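Local coordinates for putative MAR1 (Leishmania donovani, PDB 1X9G), which is of unknown function but belongs to the isochorismatase superfamily and has been put forward as a putative ribonuclease, at residues 91-96 / 121-126. Residues are numbered along the deposited sequence; the frame is centred on the assembly and turned at random.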
ATOM      1  N   THR A  91     -21.146   8.909 -23.790  1.00 59.59           N
ATOM      2  CA  THR A  91     -21.073  10.045 -22.884  1.00 59.95           C
ATOM      3  C   THR A  91     -20.938   9.563 -21.399  1.00 59.14           C
ATOM      4  O   THR A  91     -20.416  10.281 -20.540  1.00 58.50           O
ATOM      5  CB  THR A  91     -22.260  10.977 -23.138  1.00 60.82           C
ATOM      6  OG1 THR A  91     -23.481  10.218 -23.066  1.00 63.14           O
ATOM      7  CG2 THR A  91     -22.155  11.581 -24.566  1.00 60.60           C
ATOM      8  N   ARG A  92     -21.372   8.330 -21.133  1.00 58.29           N
ATOM      9  CA  ARG A  92     -21.107   7.648 -19.879  1.00 58.81           C
ATOM     10  C   ARG A  92     -19.602   7.721 -19.550  1.00 58.44           C
ATOM     11  O   ARG A  92     -18.764   7.524 -20.452  1.00 58.65           O
ATOM     12  CB  ARG A  92     -21.615   6.215 -19.978  1.00 59.01           C
ATOM     13  CG  ARG A  92     -21.286   5.310 -18.819  1.00 61.31           C
ATOM     14  CD  ARG A  92     -22.473   4.440 -18.500  1.00 65.30           C
ATOM     15  NE  ARG A  92     -23.231   5.053 -17.407  1.00 68.77           N
ATOM     16  CZ  ARG A  92     -23.497   4.474 -16.238  1.00 68.67           C
ATOM     17  NH1 ARG A  92     -23.075   3.236 -15.982  1.00 67.72           N
ATOM     18  NH2 ARG A  92     -24.205   5.135 -15.325  1.00 69.82           N
ATOM     19  N   PHE A  93     -19.256   8.060 -18.293  1.00 57.79           N
ATOM     20  CA  PHE A  93     -17.826   8.169 -17.923  1.00 57.35           C
ATOM     21  C   PHE A  93     -17.188   6.793 -17.989  1.00 57.09           C
ATOM     22  O   PHE A  93     -16.106   6.631 -18.551  1.00 57.52           O
ATOM     23  CB  PHE A  93     -17.579   8.875 -16.587  1.00 57.26           C
ATOM     24  CG  PHE A  93     -18.036  10.290 -16.567  1.00 56.82           C
ATOM     25  CD1 PHE A  93     -18.793  10.779 -15.501  1.00 56.89           C
ATOM     26  CD2 PHE A  93     -17.754  11.142 -17.648  1.00 59.66           C
ATOM     27  CE1 PHE A  93     -19.248  12.123 -15.495  1.00 56.70           C
ATOM     28  CE2 PHE A  93     -18.219  12.481 -17.669  1.00 57.49           C
ATOM     29  CZ  PHE A  93     -18.963  12.971 -16.569  1.00 56.90           C
ATOM     30  N   SER A  94     -17.899   5.798 -17.480  1.00 56.65           N
ATOM     31  CA  SER A  94     -17.520   4.413 -17.683  1.00 56.81           C
ATOM     32  C   SER A  94     -17.764   3.847 -19.078  1.00 57.90           C
ATOM     33  O   SER A  94     -18.859   4.027 -19.643  1.00 58.22           O
ATOM     34  CB  SER A  94     -18.311   3.551 -16.745  1.00 56.24           C
ATOM     35  OG  SER A  94     -18.064   2.221 -17.098  1.00 57.03           O
ATOM     36  N   CYS A  95     -16.758   3.128 -19.591  1.00 58.33           N
ATOM     37  CA  CYS A  95     -16.832   2.292 -20.792  1.00 60.03           C
ATOM     38  C   CYS A  95     -17.921   1.235 -20.823  1.00 60.79           C
ATOM     39  O   CYS A  95     -18.293   0.790 -21.900  1.00 61.26           O
ATOM     40  CB  CYS A  95     -15.514   1.566 -21.051  1.00 59.68           C
ATOM     41  SG  CYS A  95     -14.142   2.644 -21.501  1.00 63.93           S
ATOM     42  N   VAL A  96     -18.457   0.827 -19.682  1.00 62.14           N
ATOM     43  CA  VAL A  96     -19.523  -0.182 -19.704  1.00 63.29           C
ATOM     44  C   VAL A  96     -20.869   0.427 -20.146  1.00 64.69           C
ATOM     45  O   VAL A  96     -21.707   0.844 -19.331  1.00 64.74           O
ATOM     46  CB  VAL A  96     -19.609  -0.973 -18.380  1.00 63.71           C
ATOM     47  CG1 VAL A  96     -20.562  -2.159 -18.516  1.00 62.22           C
ATOM     48  CG2 VAL A  96     -18.190  -1.445 -17.956  1.00 63.40           C
ATOM     49  N   ILE A 121     -11.406   5.544 -16.435  1.00 52.50           N
ATOM     50  CA  ILE A 121     -10.688   4.250 -16.152  1.00 51.89           C
ATOM     51  C   ILE A 121     -11.233   3.650 -14.873  1.00 51.02           C
ATOM     52  O   ILE A 121     -11.720   2.541 -14.852  1.00 50.50           O
ATOM     53  CB  ILE A 121      -9.113   4.398 -16.009  1.00 52.00           C
ATOM     54  CG1 ILE A 121      -8.417   4.829 -17.323  1.00 52.36           C
ATOM     55  CG2 ILE A 121      -8.484   3.127 -15.460  1.00 50.95           C
ATOM     56  CD1 ILE A 121      -8.393   3.807 -18.446  1.00 49.95           C
ATOM     57  N   LEU A 122     -11.183   4.454 -13.820  1.00 51.61           N
ATOM     58  CA  LEU A 122     -11.681   4.094 -12.500  1.00 51.93           C
ATOM     59  C   LEU A 122     -13.153   3.561 -12.544  1.00 52.38           C
ATOM     60  O   LEU A 122     -13.436   2.455 -12.100  1.00 52.35           O
ATOM     61  CB  LEU A 122     -11.459   5.284 -11.535  1.00 51.01           C
ATOM     62  CG  LEU A 122     -11.848   5.068 -10.057  1.00 51.39           C
ATOM     63  CD1 LEU A 122     -10.865   4.171  -9.293  1.00 50.74           C
ATOM     64  CD2 LEU A 122     -12.012   6.399  -9.304  1.00 51.34           C
ATOM     65  N   GLN A 123     -14.077   4.331 -13.117  1.00 53.73           N
ATOM     66  CA  GLN A 123     -15.493   3.876 -13.237  1.00 54.54           C
ATOM     67  C   GLN A 123     -15.644   2.634 -14.078  1.00 54.16           C
ATOM     68  O   GLN A 123     -16.418   1.718 -13.736  1.00 54.23           O
ATOM     69  CB  GLN A 123     -16.413   5.010 -13.741  1.00 54.98           C
ATOM     70  CG  GLN A 123     -16.262   6.254 -12.857  1.00 55.66           C
ATOM     71  CD  GLN A 123     -17.324   7.300 -13.053  1.00 59.01           C
ATOM     72  OE1 GLN A 123     -18.499   6.979 -13.189  1.00 60.82           O
ATOM     73  NE2 GLN A 123     -16.929   8.575 -12.991  1.00 57.38           N
ATOM     74  N   THR A 124     -14.873   2.587 -15.158  1.00 54.42           N
ATOM     75  CA  THR A 124     -14.868   1.422 -16.063  1.00 54.59           C
ATOM     76  C   THR A 124     -14.491   0.141 -15.305  1.00 55.45           C
ATOM     77  O   THR A 124     -15.225  -0.857 -15.381  1.00 55.24           O
ATOM     78  CB  THR A 124     -13.870   1.665 -17.174  1.00 54.62           C
ATOM     79  OG1 THR A 124     -14.295   2.820 -17.903  1.00 52.53           O
ATOM     80  CG2 THR A 124     -13.749   0.499 -18.062  1.00 51.84           C
ATOM     81  N   VAL A 125     -13.384   0.177 -14.532  1.00 55.61           N
ATOM     82  CA  VAL A 125     -12.995  -1.023 -13.798  1.00 55.53           C
ATOM     83  C   VAL A 125     -13.954  -1.431 -12.691  1.00 55.19           C
ATOM     84  O   VAL A 125     -14.189  -2.606 -12.539  1.00 55.46           O
ATOM     85  CB  VAL A 125     -11.440  -1.147 -13.393  1.00 56.25           C
ATOM     86  CG1 VAL A 125     -10.576  -0.134 -14.062  1.00 56.25           C
ATOM     87  CG2 VAL A 125     -11.211  -1.133 -11.934  1.00 56.69           C
ATOM     88  N   ALA A 126     -14.534  -0.502 -11.928  1.00 55.45           N
ATOM     89  CA  ALA A 126     -15.527  -0.919 -10.918  1.00 55.17           C
ATOM     90  C   ALA A 126     -16.709  -1.657 -11.586  1.00 55.98           C
ATOM     91  O   ALA A 126     -17.184  -2.655 -11.054  1.00 56.09           O
ATOM     92  CB  ALA A 126     -15.996   0.257 -10.037  1.00 54.08           C
TER
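Thr124 meets Cys95 with its hydroxyl turned anti to the carbonyl carbon (chi1 -62°), and Ser94 meets helix 117-130, which carries Thr124, with OG anti to its own backbone N (chi1 172°). The first rotation presents Thr124 OG1 to the loop, where it accepts a nearly straight hydrogen bond from Cys95 N, 3.0 Å away. The same hydroxyl is hydrogen-bonded to the carbonyl of Cys120, one turn back, so the loop N-H is received by a group already tied to its own helix. Cys95 CB packs beside the threonine methyl, with CB to Thr124 CG2 at 3.6 Å, and both side chains continue onto Leu24 of the central strand 21-26.

Ser94 lies closest to the helix backbone: its OG is 3.5 Å from Thr124 CA, while its CB rests against Gln123 CB at 3.8 Å. Ser94 OG accepts from Val96 N (3.0 Å), closing an ST turn, and is also hydrogen-bonded to Asp127 OD1; the turn is thereby linked to the next part of the helix. One residue earlier in the loop, Phe93 lies beside the extended side chain of Gln123, the two pointing the same way, amide and ring planes 71° apart, with Gln123 NE2 3.7 Å from Phe93 CB. This amide nitrogen bonds to the carbonyl of Leu174 of the second subunit, and the side chain of that leucine also packs on Phe93, so the contact borders a subunit interface. The arrangement docks the loop following strand 86-90, an outermost strand of the parallel sheet within this chain, against helix 117-130 in the alpha/beta fold of the isochorismatase superfamily.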